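Local coordinates for protein MlnE (Bacillus amyloliquefaciens subsp. plantarum, PDB 5D2E) that binds NADP+ through its N-terminal ketoreductase region and, as part of the macrolactin polyketide assembly line, probably reduces beta-keto intermediates to hydroxyl groups, at residues Phe101-Thr106 against Asp112-Val117; Ser154-Phe159 against Ala367-Lys372; Gly116-Gln121 against Asn165-Lys170. All coordinates share one frame; numbering follows the deposited sequence.

Interactions 1 and 3 lie in the Rossmann-like N-terminal half and share helix 108-120: interaction 1 lays that helix against strand 100-103, interaction 3 ties its C-terminal turn to the loop after helix 141-164. Their centres are 11 Å apart, and a probable hydrogen bond from N165 ND2 to D112 OD1, 2.9 Å long, joins them. Interaction 2, centred 16 Å from interaction 1 and 17 Å from interaction 3, uses the middle of helix 141-164 to meet a loop of the cofactor-binding half. Along the chain interaction 1 closes before interaction 2 opens, whereas interactions 2 and 3 alternate. Helix 141-164 and the loop that follows it thus connect packing within the first half to its boundary with the second.

Interaction 1 of 3, residues Phe101-Thr106 against Asp112-Val117; sequences FTMNFT and DALCGV
With CG of L114 anti to the backbone N (chi1 -177°), the leucine side chain brings its CD1 over F101, whose own CG is anti to its carbonyl carbon and whose ring lies beneath that methyl. CD1 stands 3.8 Å from the centroid of the F101 ring, only 9° off the ring normal. This is a CH-pi contact with the methyl centred over one face, at similar distances from several ring carbons instead of leaning on a single one.

V117, one helical turn further on, takes the rim of the same ring. Its CG1 lies in the ring plane at the edge, 3.8 Å from F101 CE2, so that the two aliphatic side chains hold the phenyl group from above a face and from the side.

The strand-turn-helix unit belongs to the Rossmann-like N-terminal half. Strand 100-103 runs parallel to strand 84-89, and helix 108-120 returns nearly antiparallel to it: the directions of the short segments differ by 156° and their axes approach to 10.1 Å. At the connection, N104 N bonds to D110 OD2 and F105 O to Y111 OH.

The other methyl of L114 serves a second strand residue, CD2 approaching SD of M103 at 4.2 Å. The CA-CB bonds of F101 and M103, two residues apart on the strand, both point toward the helix, while T102 between them touches C96 and E94. L118 adds to the surroundings of the F101 ring, and D95 lies beside both F101 and V117.

Interaction 2 of 3, residues Ser154-Phe159 against Ala367-Lys372; sequences SLFQMF and AFIIKK
F156 meets the 367-372 loop with the edge of its ring. Its CG is anti to the backbone N (chi1 159°), which sets the ring edge against I369 and K372. CD1 of F156 comes within 3.8 Å of I369 CD1, the end of an isoleucine chain that slides past the ring in the opposite direction. Further round the rim, F156 CZ lies 3.6 Å from the carbonyl O of K372, and both I369 CD1 and this oxygen sit in the ring plane. The lysine side chain crosses the phenylalanine at about a right angle; CB of K372 touches F156 CE1 at 3.8 Å before the chain bends at chi2 (-81°) and leads off. One turn later, F159 meets I369 CG2 through CB, 4.2 Å away, while its ring turns elsewhere, with CE of M158 over the centre of one face.

The contact joins helix 141-164 to the cofactor-binding half, consistent with the structural and catalytic subdomains of a modular ketoreductase. K372 NZ forms a salt bridge with D420. The direct contact is thus mostly apolar, with a carbonyl oxygen at the ring edge that Q160 NE2 also binds, and the buried lysine's charge is probably balanced by D420.

Interaction 3 of 3, residues Gly116-Gln121 against Asn165-Lys170; sequences GVLRSQ and NKLCPK
L118 and R119, consecutive residues near the end of helix 108-120, both bear on L167 in the facing loop. The carbonyl of G116 opens the segment as a double acceptor: G116 O accepts from S120 N in the regular helical bond and, at 3.0 Å, from S120 OG, which is tilted 40° out of the carbonyl plane. Next along the helix, V117 touches F93.

L118 follows with its CB 4.3 Å from L167 CD1, a loose apolar touch. R119 is the main polar arm. Its CG lies 3.8 Å from the same L167 methyl, CD1, the two side chains sliding past each other in opposite directions; the arginine then bends at chi3 (58°) and carries its guanidinium to the backbone of N165. There NH1 donates a hydrogen bond to N165 O, 2.9 Å long but weak, since the N-H...O angle is only 127°. The oxygen lies oblique to the guanidinium, and the aliphatic CD of R119 also approaches it, at 3.6 Å. Beyond S120, Q121 leaves the helix and its NE2 bonds weakly to D95.

On the loop side, the amide of N165 has its partner in D112, one turn before G116. K166, with positive phi, forms a Schellman motif closing helix 141-164, and the chain runs on into strand 171-180, a helix-to-strand connection within the Rossmann-like N-terminal half.

Interaction 1 of 3, residues Phe101-Thr106 against Asp112-Val117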
ATOM      1  N   PHE A 101     -30.827  -0.858   9.002  1.00 26.29           N
ATOM      2  CA  PHE A 101     -30.165  -1.601  10.044  1.00 25.60           C
ATOM      3  C   PHE A 101     -29.120  -0.762  10.742  1.00 27.07           C
ATOM      4  O   PHE A 101     -28.597   0.217  10.189  1.00 28.73           O
ATOM      5  CB  PHE A 101     -29.432  -2.811   9.469  1.00 26.22           C
ATOM      6  CG  PHE A 101     -30.302  -3.842   8.873  1.00 27.85           C
ATOM      7  CD1 PHE A 101     -30.752  -3.703   7.571  1.00 26.78           C
ATOM      8  CD2 PHE A 101     -30.608  -4.997   9.585  1.00 26.47           C
ATOM      9  CE1 PHE A 101     -31.537  -4.629   7.000  1.00 28.64           C
ATOM     10  CE2 PHE A 101     -31.431  -5.948   9.005  1.00 28.25           C
ATOM     11  CZ  PHE A 101     -31.915  -5.756   7.716  1.00 28.64           C
ATOM     12  N   THR A 102     -28.784  -1.154  11.966  1.00 26.64           N
ATOM     13  CA  THR A 102     -27.586  -0.682  12.664  1.00 27.01           C
ATOM     14  C   THR A 102     -26.706  -1.871  13.002  1.00 30.31           C
ATOM     15  O   THR A 102     -27.184  -3.021  13.083  1.00 29.90           O
ATOM     16  CB  THR A 102     -27.858   0.076  13.981  1.00 34.21           C
ATOM     17  OG1 THR A 102     -28.456  -0.817  14.916  1.00 35.43           O
ATOM     18  CG2 THR A 102     -28.777   1.274  13.754  1.00 34.64           C
ATOM     19  N   MET A 103     -25.406  -1.612  13.155  1.00 28.72           N
ATOM     20  CA  MET A 103     -24.471  -2.683  13.515  1.00 30.78           C
ATOM     21  C   MET A 103     -23.166  -2.076  13.941  1.00 26.53           C
ATOM     22  O   MET A 103     -22.927  -0.919  13.698  1.00 27.61           O
ATOM     23  CB  MET A 103     -24.190  -3.634  12.344  1.00 30.28           C
ATOM     24  CG  MET A 103     -23.521  -3.009  11.135  1.00 29.96           C
ATOM     25  SD  MET A 103     -23.348  -4.164   9.705  1.00 33.28           S
ATOM     26  CE  MET A 103     -22.055  -5.223  10.391  1.00 38.76           C
ATOM     27  N   ASN A 104     -22.338  -2.908  14.522  1.00 28.80           N
ATOM     28  CA  ASN A 104     -20.941  -2.560  14.873  1.00 30.34           C
ATOM     29  C   ASN A 104     -20.072  -3.092  13.738  1.00 29.12           C
ATOM     30  O   ASN A 104     -19.979  -4.306  13.526  1.00 30.84           O
ATOM     31  CB  ASN A 104     -20.598  -3.178  16.224  1.00 34.34           C
ATOM     32  CG  ASN A 104     -19.203  -2.793  16.730  1.00 40.82           C
ATOM     33  OD1 ASN A 104     -18.963  -2.699  17.953  1.00 42.81           O
ATOM     34  ND2 ASN A 104     -18.269  -2.657  15.804  1.00 34.80           N
ATOM     35  N   PHE A 105     -19.526  -2.165  12.938  1.00 29.94           N
ATOM     36  CA  PHE A 105     -18.849  -2.484  11.693  1.00 31.56           C
ATOM     37  C   PHE A 105     -17.515  -3.233  11.830  1.00 35.67           C
ATOM     38  O   PHE A 105     -16.961  -3.725  10.849  1.00 35.38           O
ATOM     39  CB  PHE A 105     -18.606  -1.201  10.907  1.00 32.09           C
ATOM     40  CG  PHE A 105     -19.865  -0.595  10.349  1.00 30.60           C
ATOM     41  CD1 PHE A 105     -20.703  -1.321   9.510  1.00 35.45           C
ATOM     42  CD2 PHE A 105     -20.197   0.706  10.627  1.00 30.27           C
ATOM     43  CE1 PHE A 105     -21.847  -0.744   8.985  1.00 34.64           C
ATOM     44  CE2 PHE A 105     -21.353   1.287  10.096  1.00 28.79           C
ATOM     45  CZ  PHE A 105     -22.155   0.585   9.284  1.00 29.56           C
ATOM     46  N   THR A 106     -17.037  -3.251  13.036  1.00 32.87           N
ATOM     47  CA  THR A 106     -15.887  -4.090  13.452  1.00 46.30           C
ATOM     48  C   THR A 106     -16.226  -5.524  13.904  1.00 47.95           C
ATOM     49  O   THR A 106     -15.311  -6.354  14.019  1.00 46.19           O
ATOM     50  CB  THR A 106     -15.097  -3.420  14.621  1.00 43.68           C
ATOM     51  OG1 THR A 106     -15.823  -3.564  15.838  1.00 56.61           O
ATOM     52  CG2 THR A 106     -14.909  -1.912  14.432  1.00 48.94           C
ATOM     53  N   ASP A 112     -22.597 -11.392  10.078  1.00 34.75           N
ATOM     54  CA  ASP A 112     -23.342 -12.647   9.951  1.00 35.63           C
ATOM     55  C   ASP A 112     -24.791 -12.483  10.119  1.00 32.73           C
ATOM     56  O   ASP A 112     -25.595 -13.063   9.352  1.00 31.51           O
ATOM     57  CB  ASP A 112     -22.867 -13.702  10.964  1.00 34.64           C
ATOM     58  CG  ASP A 112     -21.512 -14.179  10.676  1.00 37.96           C
ATOM     59  OD1 ASP A 112     -21.082 -14.301   9.497  1.00 37.94           O
ATOM     60  OD2 ASP A 112     -20.839 -14.458  11.677  1.00 56.06           O
ATOM     61  N   ALA A 113     -25.158 -11.735  11.171  1.00 32.20           N
ATOM     62  CA  ALA A 113     -26.547 -11.426  11.462  1.00 32.42           C
ATOM     63  C   ALA A 113     -27.200 -10.702  10.300  1.00 29.81           C
ATOM     64  O   ALA A 113     -28.309 -11.049   9.908  1.00 30.82           O
ATOM     65  CB  ALA A 113     -26.654 -10.562  12.697  1.00 35.76           C
ATOM     66  N   LEU A 114     -26.507  -9.681   9.756  1.00 30.34           N
ATOM     67  CA  LEU A 114     -27.016  -8.980   8.592  1.00 27.76           C
ATOM     68  C   LEU A 114     -27.290  -9.932   7.434  1.00 27.30           C
ATOM     69  O   LEU A 114     -28.355  -9.840   6.821  1.00 27.23           O
ATOM     70  CB  LEU A 114     -26.041  -7.899   8.110  1.00 26.53           C
ATOM     71  CG  LEU A 114     -26.463  -7.036   6.938  1.00 24.97           C
ATOM     72  CD1 LEU A 114     -27.705  -6.198   7.272  1.00 27.19           C
ATOM     73  CD2 LEU A 114     -25.336  -6.129   6.516  1.00 26.84           C
ATOM     74  N   CYS A 115     -26.293 -10.763   7.073  1.00 25.68           N
ATOM     75  CA  CYS A 115     -26.485 -11.740   6.012  1.00 28.47           C
ATOM     76  C   CYS A 115     -27.691 -12.685   6.303  1.00 27.60           C
ATOM     77  O   CYS A 115     -28.482 -12.950   5.444  1.00 27.26           O
ATOM     78  CB  CYS A 115     -25.240 -12.595   5.812  1.00 29.48           C
ATOM     79  SG  CYS A 115     -23.783 -11.700   5.314  1.00 34.45           S
ATOM     80  N   GLY A 116     -27.783 -13.160   7.524  1.00 29.91           N
ATOM     81  CA  GLY A 116     -28.860 -14.069   7.939  1.00 32.60           C
ATOM     82  C   GLY A 116     -30.200 -13.420   7.781  1.00 31.31           C
ATOM     83  O   GLY A 116     -31.112 -13.971   7.160  1.00 29.88           O
ATOM     84  N   VAL A 117     -30.316 -12.188   8.248  1.00 27.94           N
ATOM     85  CA  VAL A 117     -31.586 -11.521   8.126  1.00 28.23           C
ATOM     86  C   VAL A 117     -31.993 -11.241   6.692  1.00 25.32           C
ATOM     87  O   VAL A 117     -33.145 -11.479   6.298  1.00 26.83           O
ATOM     88  CB  VAL A 117     -31.624 -10.236   9.002  1.00 28.34           C
ATOM     89  CG1 VAL A 117     -32.892  -9.459   8.715  1.00 29.20           C
ATOM     90  CG2 VAL A 117     -31.574 -10.602  10.477  1.00 30.89           C
TER

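Interaction 2 of 3, residues Ser154-Phe159 against Ala367-Lys372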
ATOM      1  N   SER A 154     -13.183  -3.395   8.382  1.00 23.83           N
ATOM      2  CA  SER A 154     -14.598  -3.474   8.108  1.00 23.72           C
ATOM      3  C   SER A 154     -14.778  -4.263   6.806  1.00 24.59           C
ATOM      4  O   SER A 154     -15.644  -5.130   6.670  1.00 25.00           O
ATOM      5  CB  SER A 154     -15.185  -2.051   7.907  1.00 29.01           C
ATOM      6  OG  SER A 154     -16.528  -2.243   7.395  1.00 32.83           O
ATOM      7  N   LEU A 155     -13.957  -3.971   5.826  1.00 25.21           N
ATOM      8  CA  LEU A 155     -14.041  -4.688   4.544  1.00 26.40           C
ATOM      9  C   LEU A 155     -13.673  -6.153   4.674  1.00 25.66           C
ATOM     10  O   LEU A 155     -14.278  -6.980   4.022  1.00 26.16           O
ATOM     11  CB  LEU A 155     -13.175  -4.008   3.469  1.00 27.54           C
ATOM     12  CG  LEU A 155     -13.718  -2.708   2.827  1.00 29.07           C
ATOM     13  CD1 LEU A 155     -12.597  -2.067   2.060  1.00 29.06           C
ATOM     14  CD2 LEU A 155     -14.982  -2.885   1.960  1.00 27.90           C
ATOM     15  N   PHE A 156     -12.666  -6.445   5.477  1.00 23.78           N
ATOM     16  CA  PHE A 156     -12.310  -7.833   5.719  1.00 24.87           C
ATOM     17  C   PHE A 156     -13.495  -8.571   6.356  1.00 26.78           C
ATOM     18  O   PHE A 156     -13.871  -9.640   5.844  1.00 25.95           O
ATOM     19  CB  PHE A 156     -11.114  -7.898   6.612  1.00 26.47           C
ATOM     20  CG  PHE A 156     -10.963  -9.198   7.311  1.00 26.31           C
ATOM     21  CD1 PHE A 156     -10.614 -10.332   6.600  1.00 28.85           C
ATOM     22  CD2 PHE A 156     -11.162  -9.271   8.655  1.00 28.27           C
ATOM     23  CE1 PHE A 156     -10.489 -11.548   7.246  1.00 28.75           C
ATOM     24  CE2 PHE A 156     -11.042 -10.470   9.295  1.00 30.19           C
ATOM     25  CZ  PHE A 156     -10.680 -11.603   8.595  1.00 27.49           C
ATOM     26  N   GLN A 157     -14.097  -7.992   7.411  1.00 23.95           N
ATOM     27  CA  GLN A 157     -15.259  -8.617   8.036  1.00 24.94           C
ATOM     28  C   GLN A 157     -16.397  -8.815   7.002  1.00 27.12           C
ATOM     29  O   GLN A 157     -17.065  -9.883   6.953  1.00 24.94           O
ATOM     30  CB  GLN A 157     -15.764  -7.886   9.263  1.00 25.74           C
ATOM     31  CG  GLN A 157     -14.791  -7.700  10.434  1.00 26.14           C
ATOM     32  CD  GLN A 157     -14.274  -8.985  11.068  1.00 30.83           C
ATOM     33  OE1 GLN A 157     -13.344  -8.997  11.924  1.00 33.12           O
ATOM     34  NE2 GLN A 157     -14.917 -10.067  10.716  1.00 27.11           N
ATOM     35  N   MET A 158     -16.622  -7.796   6.173  1.00 25.08           N
ATOM     36  CA  MET A 158     -17.711  -7.820   5.239  1.00 25.41           C
ATOM     37  C   MET A 158     -17.497  -8.898   4.197  1.00 26.52           C
ATOM     38  O   MET A 158     -18.372  -9.708   3.962  1.00 24.76           O
ATOM     39  CB  MET A 158     -17.862  -6.458   4.574  1.00 24.86           C
ATOM     40  CG  MET A 158     -18.983  -6.434   3.537  1.00 29.20           C
ATOM     41  SD  MET A 158     -18.869  -5.007   2.414  1.00 30.43           S
ATOM     42  CE  MET A 158     -17.588  -5.641   1.305  1.00 30.87           C
ATOM     43  N   PHE A 159     -16.300  -8.968   3.602  1.00 24.05           N
ATOM     44  CA  PHE A 159     -16.080  -9.967   2.561  1.00 26.56           C
ATOM     45  C   PHE A 159     -16.052 -11.374   3.145  1.00 27.46           C
ATOM     46  O   PHE A 159     -16.618 -12.283   2.575  1.00 29.14           O
ATOM     47  CB  PHE A 159     -14.783  -9.732   1.829  1.00 27.28           C
ATOM     48  CG  PHE A 159     -14.823  -8.604   0.887  1.00 27.79           C
ATOM     49  CD1 PHE A 159     -15.681  -8.639  -0.196  1.00 28.25           C
ATOM     50  CD2 PHE A 159     -13.938  -7.542   1.006  1.00 31.71           C
ATOM     51  CE1 PHE A 159     -15.719  -7.612  -1.111  1.00 30.08           C
ATOM     52  CE2 PHE A 159     -13.970  -6.512   0.086  1.00 27.55           C
ATOM     53  CZ  PHE A 159     -14.854  -6.539  -0.960  1.00 28.56           C
ATOM     54  N   ALA A 367      -2.568 -16.081   2.897  1.00 32.92           N
ATOM     55  CA  ALA A 367      -3.803 -16.860   3.062  1.00 32.46           C
ATOM     56  C   ALA A 367      -4.905 -16.056   2.349  1.00 34.94           C
ATOM     57  O   ALA A 367      -4.908 -14.790   2.393  1.00 29.33           O
ATOM     58  CB  ALA A 367      -4.160 -17.019   4.536  1.00 33.69           C
ATOM     59  N   PHE A 368      -5.830 -16.766   1.728  1.00 29.55           N
ATOM     60  CA  PHE A 368      -6.975 -16.160   1.115  1.00 29.81           C
ATOM     61  C   PHE A 368      -7.781 -15.489   2.219  1.00 30.29           C
ATOM     62  O   PHE A 368      -7.783 -15.909   3.388  1.00 32.39           O
ATOM     63  CB  PHE A 368      -7.863 -17.228   0.385  1.00 33.40           C
ATOM     64  CG  PHE A 368      -7.435 -17.545  -1.037  1.00 34.95           C
ATOM     65  CD1 PHE A 368      -6.093 -17.710  -1.361  1.00 39.61           C
ATOM     66  CD2 PHE A 368      -8.399 -17.730  -2.041  1.00 41.00           C
ATOM     67  CE1 PHE A 368      -5.707 -18.040  -2.640  1.00 42.68           C
ATOM     68  CE2 PHE A 368      -8.026 -18.078  -3.335  1.00 40.92           C
ATOM     69  CZ  PHE A 368      -6.669 -18.227  -3.629  1.00 44.78           C
ATOM     70  N   ILE A 369      -8.521 -14.463   1.829  1.00 33.92           N
ATOM     71  CA  ILE A 369      -9.405 -13.741   2.744  1.00 34.42           C
ATOM     72  C   ILE A 369     -10.323 -14.687   3.522  1.00 36.79           C
ATOM     73  O   ILE A 369     -10.543 -14.479   4.698  1.00 38.35           O
ATOM     74  CB  ILE A 369     -10.249 -12.713   1.935  1.00 36.25           C
ATOM     75  CG1 ILE A 369      -9.460 -11.454   1.722  1.00 40.52           C
ATOM     76  CG2 ILE A 369     -11.537 -12.299   2.669  1.00 41.76           C
ATOM     77  CD1 ILE A 369      -9.271 -10.702   3.038  1.00 49.03           C
ATOM     78  N   ILE A 370     -10.841 -15.720   2.857  1.00 38.85           N
ATOM     79  CA  ILE A 370     -11.758 -16.693   3.516  1.00 41.08           C
ATOM     80  C   ILE A 370     -11.089 -17.402   4.687  1.00 36.27           C
ATOM     81  O   ILE A 370     -11.792 -17.826   5.563  1.00 45.65           O
ATOM     82  CB  ILE A 370     -12.369 -17.770   2.548  1.00 43.05           C
ATOM     83  CG1 ILE A 370     -11.305 -18.488   1.696  1.00 44.37           C
ATOM     84  CG2 ILE A 370     -13.357 -17.135   1.611  1.00 45.72           C
ATOM     85  CD1 ILE A 370     -11.821 -19.553   0.722  1.00 51.59           C
ATOM     86  N   LYS A 371      -9.754 -17.517   4.692  1.00 36.46           N
ATOM     87  CA  LYS A 371      -8.991 -18.190   5.745  1.00 38.22           C
ATOM     88  C   LYS A 371      -8.189 -17.260   6.633  1.00 41.48           C
ATOM     89  O   LYS A 371      -7.605 -17.697   7.621  1.00 40.14           O
ATOM     90  CB  LYS A 371      -8.031 -19.176   5.106  1.00 42.50           C
ATOM     91  CG  LYS A 371      -8.730 -20.149   4.156  1.00 53.16           C
ATOM     92  CD  LYS A 371      -8.869 -21.560   4.693  1.00 63.44           C
ATOM     93  CE  LYS A 371      -7.573 -22.339   4.451  1.00 72.75           C
ATOM     94  NZ  LYS A 371      -7.778 -23.815   4.384  1.00 78.64           N
ATOM     95  N   LYS A 372      -8.125 -15.976   6.296  1.00 33.53           N
ATOM     96  CA  LYS A 372      -7.427 -15.042   7.151  1.00 33.16           C
ATOM     97  C   LYS A 372      -8.145 -14.857   8.440  1.00 31.22           C
ATOM     98  O   LYS A 372      -9.321 -14.970   8.527  1.00 34.10           O
ATOM     99  CB  LYS A 372      -7.342 -13.632   6.511  1.00 34.10           C
ATOM    100  CG  LYS A 372      -6.184 -13.421   5.580  1.00 38.80           C
ATOM    101  CD  LYS A 372      -4.905 -13.103   6.296  1.00 41.65           C
ATOM    102  CE  LYS A 372      -3.727 -13.117   5.330  1.00 37.04           C
ATOM    103  NZ  LYS A 372      -2.533 -12.825   6.132  1.00 35.83           N
TER

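Interaction 3 of 3, residues Gly116-Gln121 against Asn165-Lys170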
ATOM      1  N   GLY A 116     -27.783 -13.160   7.524  1.00 29.91           N
ATOM      2  CA  GLY A 116     -28.860 -14.069   7.939  1.00 32.60           C
ATOM      3  C   GLY A 116     -30.200 -13.420   7.781  1.00 31.31           C
ATOM      4  O   GLY A 116     -31.112 -13.971   7.160  1.00 29.88           O
ATOM      5  N   VAL A 117     -30.316 -12.188   8.248  1.00 27.94           N
ATOM      6  CA  VAL A 117     -31.586 -11.521   8.126  1.00 28.23           C
ATOM      7  C   VAL A 117     -31.993 -11.241   6.692  1.00 25.32           C
ATOM      8  O   VAL A 117     -33.145 -11.479   6.298  1.00 26.83           O
ATOM      9  CB  VAL A 117     -31.624 -10.236   9.002  1.00 28.34           C
ATOM     10  CG1 VAL A 117     -32.892  -9.459   8.715  1.00 29.20           C
ATOM     11  CG2 VAL A 117     -31.574 -10.602  10.477  1.00 30.89           C
ATOM     12  N   LEU A 118     -31.050 -10.735   5.871  1.00 26.90           N
ATOM     13  CA  LEU A 118     -31.370 -10.451   4.482  1.00 27.19           C
ATOM     14  C   LEU A 118     -31.793 -11.721   3.722  1.00 26.36           C
ATOM     15  O   LEU A 118     -32.700 -11.679   2.919  1.00 29.36           O
ATOM     16  CB  LEU A 118     -30.210  -9.777   3.785  1.00 27.24           C
ATOM     17  CG  LEU A 118     -29.917  -8.355   4.327  1.00 26.67           C
ATOM     18  CD1 LEU A 118     -28.664  -7.854   3.614  1.00 30.08           C
ATOM     19  CD2 LEU A 118     -31.056  -7.382   4.145  1.00 30.22           C
ATOM     20  N   ARG A 119     -31.135 -12.832   4.019  1.00 27.45           N
ATOM     21  CA  ARG A 119     -31.479 -14.087   3.382  1.00 27.18           C
ATOM     22  C   ARG A 119     -32.896 -14.497   3.787  1.00 25.49           C
ATOM     23  O   ARG A 119     -33.725 -14.851   2.925  1.00 27.23           O
ATOM     24  CB  ARG A 119     -30.443 -15.142   3.700  1.00 27.00           C
ATOM     25  CG  ARG A 119     -29.147 -14.921   2.875  1.00 30.39           C
ATOM     26  CD  ARG A 119     -28.218 -16.100   2.908  1.00 30.72           C
ATOM     27  NE  ARG A 119     -28.808 -17.361   2.421  1.00 28.25           N
ATOM     28  CZ  ARG A 119     -28.204 -18.542   2.511  1.00 30.57           C
ATOM     29  NH1 ARG A 119     -27.005 -18.626   3.065  1.00 29.68           N
ATOM     30  NH2 ARG A 119     -28.813 -19.650   2.116  1.00 28.82           N
ATOM     31  N   SER A 120     -33.204 -14.317   5.051  1.00 28.70           N
ATOM     32  CA  SER A 120     -34.540 -14.622   5.533  1.00 28.37           C
ATOM     33  C   SER A 120     -35.614 -13.754   4.893  1.00 28.40           C
ATOM     34  O   SER A 120     -36.779 -14.179   4.814  1.00 27.68           O
ATOM     35  CB  SER A 120     -34.609 -14.482   7.063  1.00 28.53           C
ATOM     36  OG  SER A 120     -33.705 -15.372   7.746  1.00 30.09           O
ATOM     37  N   GLN A 121     -35.254 -12.534   4.467  1.00 25.52           N
ATOM     38  CA  GLN A 121     -36.127 -11.565   3.886  1.00 27.14           C
ATOM     39  C   GLN A 121     -36.168 -11.649   2.374  1.00 25.79           C
ATOM     40  O   GLN A 121     -36.858 -10.897   1.733  1.00 28.34           O
ATOM     41  CB  GLN A 121     -35.646 -10.167   4.303  1.00 28.22           C
ATOM     42  CG  GLN A 121     -35.924  -9.856   5.738  1.00 29.26           C
ATOM     43  CD  GLN A 121     -35.327  -8.547   6.194  1.00 32.35           C
ATOM     44  OE1 GLN A 121     -34.481  -7.936   5.518  1.00 31.08           O
ATOM     45  NE2 GLN A 121     -35.750  -8.113   7.367  1.00 31.83           N
ATOM     46  N   ASN A 165     -21.501 -16.777   4.275  1.00 27.16           N
ATOM     47  CA  ASN A 165     -22.965 -16.913   4.273  1.00 26.40           C
ATOM     48  C   ASN A 165     -23.551 -16.930   2.868  1.00 29.35           C
ATOM     49  O   ASN A 165     -24.763 -16.893   2.699  1.00 29.66           O
ATOM     50  CB  ASN A 165     -23.566 -15.755   5.089  1.00 30.52           C
ATOM     51  CG  ASN A 165     -23.144 -15.817   6.538  1.00 34.24           C
ATOM     52  OD1 ASN A 165     -23.360 -16.811   7.170  1.00 42.81           O
ATOM     53  ND2 ASN A 165     -22.414 -14.855   7.005  1.00 32.96           N
ATOM     54  N   LYS A 166     -22.705 -16.903   1.845  1.00 29.48           N
ATOM     55  CA  LYS A 166     -23.104 -16.932   0.452  1.00 28.18           C
ATOM     56  C   LYS A 166     -24.210 -15.927   0.087  1.00 31.49           C
ATOM     57  O   LYS A 166     -25.187 -16.256  -0.606  1.00 30.70           O
ATOM     58  CB  LYS A 166     -23.523 -18.365   0.090  1.00 35.49           C
ATOM     59  CG  LYS A 166     -22.356 -19.358   0.221  1.00 39.73           C
ATOM     60  CD  LYS A 166     -22.554 -20.509  -0.740  1.00 50.72           C
ATOM     61  CE  LYS A 166     -21.862 -21.755  -0.220  1.00 64.54           C
ATOM     62  NZ  LYS A 166     -21.629 -22.690  -1.360  1.00 76.07           N
ATOM     63  N   LEU A 167     -24.052 -14.692   0.558  1.00 29.40           N
ATOM     64  CA  LEU A 167     -25.078 -13.715   0.400  1.00 27.99           C
ATOM     65  C   LEU A 167     -25.180 -13.242  -1.059  1.00 29.96           C
ATOM     66  O   LEU A 167     -26.278 -13.026  -1.546  1.00 30.63           O
ATOM     67  CB  LEU A 167     -24.832 -12.592   1.377  1.00 28.71           C
ATOM     68  CG  LEU A 167     -25.800 -11.446   1.192  1.00 30.54           C
ATOM     69  CD1 LEU A 167     -27.110 -11.944   1.779  1.00 31.16           C
ATOM     70  CD2 LEU A 167     -25.346 -10.177   1.893  1.00 30.69           C
ATOM     71  N   CYS A 168     -24.025 -13.151  -1.750  1.00 30.98           N
ATOM     72  CA  CYS A 168     -23.894 -12.570  -3.057  1.00 30.37           C
ATOM     73  C   CYS A 168     -23.164 -13.483  -4.003  1.00 34.66           C
ATOM     74  O   CYS A 168     -21.939 -13.465  -4.097  1.00 40.18           O
ATOM     75  CB  CYS A 168     -23.119 -11.237  -2.966  1.00 33.66           C
ATOM     76  SG  CYS A 168     -23.792 -10.016  -1.803  1.00 32.78           S
ATOM     77  N   PRO A 169     -23.911 -14.218  -4.801  1.00 37.61           N
ATOM     78  CA  PRO A 169     -23.267 -14.978  -5.877  1.00 38.80           C
ATOM     79  C   PRO A 169     -22.412 -14.087  -6.795  1.00 38.19           C
ATOM     80  O   PRO A 169     -21.363 -14.531  -7.258  1.00 41.82           O
ATOM     81  CB  PRO A 169     -24.457 -15.584  -6.642  1.00 43.71           C
ATOM     82  CG  PRO A 169     -25.559 -15.644  -5.613  1.00 45.39           C
ATOM     83  CD  PRO A 169     -25.347 -14.473  -4.677  1.00 40.37           C
ATOM     84  N   LYS A 170     -22.872 -12.861  -7.048  1.00 33.68           N
ATOM     85  CA  LYS A 170     -22.115 -11.831  -7.726  1.00 33.82           C
ATOM     86  C   LYS A 170     -22.355 -10.543  -6.987  1.00 35.29           C
ATOM     87  O   LYS A 170     -23.457 -10.283  -6.500  1.00 34.16           O
ATOM     88  CB  LYS A 170     -22.608 -11.639  -9.136  1.00 37.39           C
ATOM     89  CG  LYS A 170     -22.072 -12.631 -10.141  1.00 49.81           C
ATOM     90  CD  LYS A 170     -22.262 -12.106 -11.572  1.00 60.78           C
ATOM     91  CE  LYS A 170     -21.290 -12.790 -12.519  1.00 68.97           C
ATOM     92  NZ  LYS A 170     -21.548 -14.255 -12.536  1.00 73.14           N
TER